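Local coordinates for protein alcohol dehydrogenase, zinc-containing (PDB 1VJ0) that probably acts as a zinc-dependent oxidoreductase of the medium-chain alcohol dehydrogenase family, holding two zinc ions in each chain, at residues F35-I49 / Y142-D156. Residues are numbered along the deposited sequence; the frame is centred on the assembly and turned at random.
Sequences FEISDIPRGSILVEI and YPHLRGCYSSHIVLD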
loop_
_atom_site.group_PDB
_atom_site.type_symbol
_atom_site.label_atom_id
_atom_site.label_comp_id
_atom_site.label_asym_id
_atom_site.label_seq_id
_atom_site.Cartn_x
_atom_site.Cartn_y
_atom_site.Cartn_z
ATOM N N PHE A 35 18.343 40.734 22.907
ATOM C CA PHE A 35 17.122 40.377 23.663
ATOM C C PHE A 35 17.533 39.832 25.032
ATOM O O PHE A 35 18.593 39.276 25.162
ATOM C CB PHE A 35 16.329 39.299 22.958
ATOM C CG PHE A 35 15.916 39.656 21.567
ATOM C CD1 PHE A 35 16.772 39.433 20.492
ATOM C CD2 PHE A 35 14.677 40.200 21.325
ATOM C CE1 PHE A 35 16.373 39.790 19.188
ATOM C CE2 PHE A 35 14.255 40.535 20.019
ATOM C CZ PHE A 35 15.105 40.349 18.966
ATOM N N GLU A 36 16.709 39.991 26.062
ATOM C CA GLU A 36 17.040 39.386 27.355
ATOM C C GLU A 36 15.932 38.379 27.609
ATOM O O GLU A 36 14.742 38.708 27.553
ATOM C CB GLU A 36 17.156 40.430 28.497
ATOM C CG GLU A 36 17.166 39.767 29.888
ATOM C CD GLU A 36 17.404 40.697 31.067
ATOM O OE1 GLU A 36 17.366 41.932 30.879
ATOM O OE2 GLU A 36 17.629 40.186 32.202
ATOM N N ILE A 37 16.305 37.129 27.833
ATOM C CA ILE A 37 15.303 36.078 27.962
ATOM C C ILE A 37 15.293 35.666 29.434
ATOM O O ILE A 37 16.341 35.312 29.974
ATOM C CB ILE A 37 15.573 34.862 27.056
ATOM C CG1 ILE A 37 15.735 35.220 25.559
ATOM C CG2 ILE A 37 14.464 33.881 27.238
ATOM C CD1 ILE A 37 14.589 36.076 24.953
ATOM N N SER A 38 14.127 35.801 30.084
ATOM C CA SER A 38 13.944 35.382 31.479
ATOM C C SER A 38 12.991 34.194 31.434
ATOM O O SER A 38 13.403 33.079 31.094
ATOM C CB SER A 38 13.430 36.535 32.312
ATOM O OG SER A 38 13.204 36.117 33.649
ATOM N N ASP A 39 11.715 34.437 31.648
ATOM C CA ASP A 39 10.714 33.405 31.622
ATOM C C ASP A 39 10.442 32.892 30.180
ATOM O O ASP A 39 10.631 33.633 29.229
ATOM C CB ASP A 39 9.453 33.990 32.256
ATOM C CG ASP A 39 8.614 32.944 32.857
ATOM O OD1 ASP A 39 8.942 31.752 32.632
ATOM O OD2 ASP A 39 7.616 33.178 33.577
ATOM N N ILE A 40 10.085 31.614 30.016
ATOM C CA ILE A 40 9.589 31.091 28.738
ATOM C C ILE A 40 8.234 30.366 28.950
ATOM O O ILE A 40 7.946 29.935 30.082
ATOM C CB ILE A 40 10.640 30.157 28.055
ATOM C CG1 ILE A 40 10.992 28.917 28.910
ATOM C CG2 ILE A 40 11.929 30.925 27.776
ATOM C CD1 ILE A 40 12.105 28.049 28.301
ATOM N N PRO A 41 7.407 30.241 27.914
ATOM C CA PRO A 41 6.111 29.587 28.087
ATOM C C PRO A 41 6.236 28.175 28.648
ATOM O O PRO A 41 7.207 27.453 28.337
ATOM C CB PRO A 41 5.538 29.594 26.677
ATOM C CG PRO A 41 6.172 30.763 26.096
ATOM C CD PRO A 41 7.576 30.736 26.536
ATOM N N ARG A 42 5.263 27.792 29.448
ATOM C CA ARG A 42 5.236 26.469 30.030
ATOM C C ARG A 42 5.512 25.376 29.005
ATOM O O ARG A 42 4.907 25.307 27.941
ATOM C CB ARG A 42 3.902 26.223 30.736
ATOM C CG ARG A 42 3.892 25.016 31.645
ATOM C CD ARG A 42 2.484 24.553 32.011
ATOM N NE ARG A 42 1.893 25.510 32.966
ATOM C CZ ARG A 42 0.668 26.073 32.885
ATOM N NH1 ARG A 42 -0.192 25.787 31.905
ATOM N NH2 ARG A 42 0.300 26.918 33.833
ATOM N N GLY A 43 6.452 24.505 29.343
ATOM C CA GLY A 43 6.743 23.338 28.538
ATOM C C GLY A 43 7.862 23.591 27.508
ATOM O O GLY A 43 8.348 22.653 26.891
ATOM N N SER A 44 8.220 24.862 27.318
ATOM C CA SER A 44 9.122 25.288 26.257
ATOM C C SER A 44 10.545 24.855 26.536
ATOM O O SER A 44 10.882 24.612 27.688
ATOM C CB SER A 44 9.166 26.820 26.206
ATOM O OG SER A 44 7.952 27.341 25.715
ATOM N N ILE A 45 11.363 24.853 25.472
ATOM C CA ILE A 45 12.764 24.510 25.512
ATOM C C ILE A 45 13.617 25.688 25.004
ATOM O O ILE A 45 13.435 26.145 23.882
ATOM C CB ILE A 45 13.074 23.244 24.634
ATOM C CG1 ILE A 45 12.160 22.091 25.039
ATOM C CG2 ILE A 45 14.528 22.837 24.839
ATOM C CD1 ILE A 45 10.811 21.981 24.265
ATOM N N LEU A 46 14.496 26.199 25.848
ATOM C CA LEU A 46 15.421 27.238 25.407
ATOM C C LEU A 46 16.636 26.565 24.821
ATOM O O LEU A 46 17.291 25.750 25.507
ATOM C CB LEU A 46 15.817 28.109 26.574
ATOM C CG LEU A 46 16.699 29.318 26.276
ATOM C CD1 LEU A 46 16.126 30.246 25.210
ATOM C CD2 LEU A 46 16.904 30.075 27.618
ATOM N N VAL A 47 16.944 26.898 23.587
ATOM C CA VAL A 47 17.983 26.233 22.813
ATOM C C VAL A 47 19.013 27.247 22.340
ATOM O O VAL A 47 18.653 28.298 21.803
ATOM C CB VAL A 47 17.371 25.455 21.608
ATOM C CG1 VAL A 47 18.453 24.762 20.748
ATOM C CG2 VAL A 47 16.354 24.436 22.123
ATOM N N GLU A 48 20.273 26.929 22.574
ATOM C CA GLU A 48 21.401 27.637 21.986
ATOM C C GLU A 48 21.608 27.138 20.563
ATOM O O GLU A 48 21.837 25.934 20.336
ATOM C CB GLU A 48 22.663 27.367 22.827
ATOM C CG GLU A 48 23.909 28.052 22.260
ATOM C CD GLU A 48 25.217 27.505 22.789
ATOM O OE1 GLU A 48 25.217 26.575 23.647
ATOM O OE2 GLU A 48 26.249 28.007 22.282
ATOM N N ILE A 49 21.478 28.021 19.586
ATOM C CA ILE A 49 21.710 27.638 18.177
ATOM C C ILE A 49 23.195 27.384 17.943
ATOM O O ILE A 49 24.011 28.226 18.287
ATOM C CB ILE A 49 21.171 28.708 17.195
ATOM C CG1 ILE A 49 19.634 28.839 17.267
ATOM C CG2 ILE A 49 21.626 28.464 15.763
ATOM C CD1 ILE A 49 18.878 27.638 16.687
ATOM N N TYR A 142 7.137 38.754 23.035
ATOM C CA TYR A 142 8.047 38.010 23.914
ATOM C C TYR A 142 7.571 36.559 23.925
ATOM O O TYR A 142 6.375 36.370 23.947
ATOM C CB TYR A 142 7.994 38.616 25.336
ATOM C CG TYR A 142 8.951 37.941 26.303
ATOM C CD1 TYR A 142 8.538 36.817 27.040
ATOM C CD2 TYR A 142 10.266 38.350 26.403
ATOM C CE1 TYR A 142 9.397 36.171 27.899
ATOM C CE2 TYR A 142 11.142 37.709 27.252
ATOM C CZ TYR A 142 10.700 36.625 28.012
ATOM O OH TYR A 142 11.574 35.963 28.853
ATOM N N PRO A 143 8.461 35.556 23.862
ATOM C CA PRO A 143 9.906 35.695 24.113
ATOM C C PRO A 143 10.738 35.892 22.825
ATOM O O PRO A 143 11.942 35.780 22.881
ATOM C CB PRO A 143 10.245 34.379 24.797
ATOM C CG PRO A 143 9.335 33.391 24.084
ATOM C CD PRO A 143 8.068 34.130 23.879
ATOM N N HIS A 144 10.067 36.247 21.712
ATOM C CA HIS A 144 10.706 36.795 20.479
ATOM C C HIS A 144 11.434 35.823 19.552
ATOM O O HIS A 144 11.300 35.921 18.323
ATOM C CB HIS A 144 11.688 37.916 20.818
ATOM C CG HIS A 144 11.121 38.974 21.714
ATOM N ND1 HIS A 144 10.072 39.789 21.330
ATOM C CD2 HIS A 144 11.463 39.362 22.976
ATOM C CE1 HIS A 144 9.775 40.618 22.324
ATOM N NE2 HIS A 144 10.605 40.387 23.329
ATOM N N LEU A 145 12.212 34.909 20.135
ATOM C CA LEU A 145 13.176 34.064 19.407
ATOM C C LEU A 145 12.500 32.853 18.785
ATOM O O LEU A 145 12.486 31.745 19.368
ATOM C CB LEU A 145 14.324 33.644 20.368
ATOM C CG LEU A 145 15.033 34.789 21.104
ATOM C CD1 LEU A 145 16.037 34.267 22.085
ATOM C CD2 LEU A 145 15.681 35.801 20.129
ATOM N N ARG A 146 11.934 33.062 17.584
ATOM C CA ARG A 146 11.124 32.039 16.931
ATOM C C ARG A 146 11.694 31.676 15.552
ATOM O O ARG A 146 10.980 31.155 14.694
ATOM C CB ARG A 146 9.661 32.453 16.823
ATOM C CG ARG A 146 8.953 32.648 18.146
ATOM C CD ARG A 146 9.046 31.493 19.102
ATOM N NE ARG A 146 8.070 31.677 20.194
ATOM C CZ ARG A 146 7.749 30.741 21.069
ATOM N NH1 ARG A 146 8.335 29.553 21.020
ATOM N NH2 ARG A 146 6.865 31.004 22.011
ATOM N N GLY A 147 12.993 31.915 15.388
ATOM C CA GLY A 147 13.716 31.587 14.177
ATOM C C GLY A 147 15.176 31.280 14.496
ATOM O O GLY A 147 15.626 31.570 15.594
ATOM N N CYS A 148 15.889 30.677 13.539
ATOM C CA CYS A 148 17.228 30.180 13.796
ATOM C C CYS A 148 18.367 31.169 13.525
ATOM O O CYS A 148 19.502 30.879 13.892
ATOM C CB CYS A 148 17.462 28.914 12.968
ATOM S SG CYS A 148 16.351 27.582 13.472
ATOM N N TYR A 149 18.077 32.318 12.875
ATOM C CA TYR A 149 19.091 33.363 12.679
ATOM C C TYR A 149 19.232 34.149 13.991
ATOM O O TYR A 149 18.978 35.379 14.067
ATOM C CB TYR A 149 18.712 34.343 11.582
ATOM C CG TYR A 149 18.680 33.887 10.124
ATOM C CD1 TYR A 149 18.645 32.552 9.751
ATOM C CD2 TYR A 149 18.672 34.856 9.108
ATOM C CE1 TYR A 149 18.549 32.187 8.396
ATOM C CE2 TYR A 149 18.574 34.515 7.798
ATOM C CZ TYR A 149 18.532 33.174 7.439
ATOM O OH TYR A 149 18.423 32.854 6.116
ATOM N N SER A 150 19.737 33.439 14.993
ATOM C CA SER A 150 19.715 33.880 16.350
ATOM C C SER A 150 20.710 33.026 17.140
ATOM O O SER A 150 21.082 31.892 16.755
ATOM C CB SER A 150 18.280 33.682 16.898
ATOM O OG SER A 150 18.154 34.093 18.233
ATOM N N SER A 151 21.125 33.565 18.262
ATOM C CA SER A 151 21.996 32.877 19.209
ATOM C C SER A 151 21.209 31.757 19.871
ATOM O O SER A 151 21.793 30.711 20.203
ATOM C CB SER A 151 22.519 33.873 20.264
ATOM O OG SER A 151 21.442 34.491 20.984
ATOM N N HIS A 152 19.903 31.990 20.022
ATOM C CA HIS A 152 18.996 31.084 20.738
ATOM C C HIS A 152 17.663 31.033 20.058
ATOM O O HIS A 152 17.253 31.997 19.382
ATOM C CB HIS A 152 18.801 31.554 22.196
ATOM C CG HIS A 152 20.066 31.527 23.004
ATOM N ND1 HIS A 152 20.977 32.561 22.984
ATOM C CD2 HIS A 152 20.565 30.593 23.854
ATOM C CE1 HIS A 152 22.011 32.248 23.755
ATOM N NE2 HIS A 152 21.794 31.049 24.279
ATOM N N ILE A 153 16.931 29.940 20.303
ATOM C CA ILE A 153 15.537 29.834 19.896
ATOM C C ILE A 153 14.744 29.233 21.062
ATOM O O ILE A 153 15.278 28.437 21.851
ATOM C CB ILE A 153 15.401 28.963 18.599
ATOM C CG1 ILE A 153 13.980 29.027 18.023
ATOM C CG2 ILE A 153 15.806 27.508 18.896
ATOM C CD1 ILE A 153 13.894 28.440 16.629
ATOM N N VAL A 154 13.493 29.663 21.211
ATOM C CA VAL A 154 12.587 29.064 22.167
ATOM C C VAL A 154 11.656 28.118 21.418
ATOM O O VAL A 154 10.915 28.549 20.530
ATOM C CB VAL A 154 11.737 30.128 22.878
ATOM C CG1 VAL A 154 10.742 29.473 23.841
ATOM C CG2 VAL A 154 12.658 31.130 23.614
ATOM N N LEU A 155 11.708 26.833 21.749
ATOM C CA LEU A 155 10.885 25.813 21.089
ATOM C C LEU A 155 9.666 25.541 21.981
ATOM O O LEU A 155 9.789 25.366 23.201
ATOM C CB LEU A 155 11.690 24.510 20.882
ATOM C CG LEU A 155 12.978 24.529 20.082
ATOM C CD1 LEU A 155 13.440 23.106 19.952
ATOM C CD2 LEU A 155 12.789 25.118 18.716
ATOM N N ASP A 156 8.482 25.551 21.389
ATOM C CA ASP A 156 7.247 25.204 22.095
ATOM C C ASP A 156 7.260 23.731 22.533
ATOM O O ASP A 156 7.901 22.923 21.904
ATOM C CB ASP A 156 6.051 25.344 21.164
ATOM C CG ASP A 156 5.611 26.781 20.913
ATOM O OD1 ASP A 156 5.469 27.590 21.854
ATOM O OD2 ASP A 156 5.339 27.171 19.760
#
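Within the GroES-like domain of this zinc-containing dehydrogenase, residues 45-49 and 152-155 pair as antiparallel strands, with Ile45 facing Leu155 and Val47 facing Ile153 in hydrogen-bonded pairs. Four backbone bonds join these pairs, among them Leu155 N to Ile45 O at 2.8 Å, nearly straight at 175°; a fifth bond, from Ile49 N to Ser151 O, follows next to the Glu48-His152 pair, its donor above the carbonyl plane. On the sheet face that carries Val47, Leu155 and Ile153, Val47 CG2 lies 3.9 Å from Leu155 CD1, and Trp106 of strand 103-106 packs on the first two. Ile49 reaches the same cluster by turning CG1 anti to its carbonyl carbon (chi1 -65°), which sets CD1 3.8 Å from Ile153 CG2 and also near Cys148 SG. The other face carries Leu46, whose CD1 meets Val154 CG2. Ahead of both strands, the loop 142-146 packs against residues 35-41: Leu145 splits its methyls, CD1 meeting Ile37 CG1 at 3.6 Å while CD2 sits over one face of the Phe35 ring. The Tyr142 hydroxyl ties down the loop that follows strand 31-37, accepting from Ser38 N at 2.8 Å and donating to Asp39 O on an in-plane lone pair, at a short 2.5 Å.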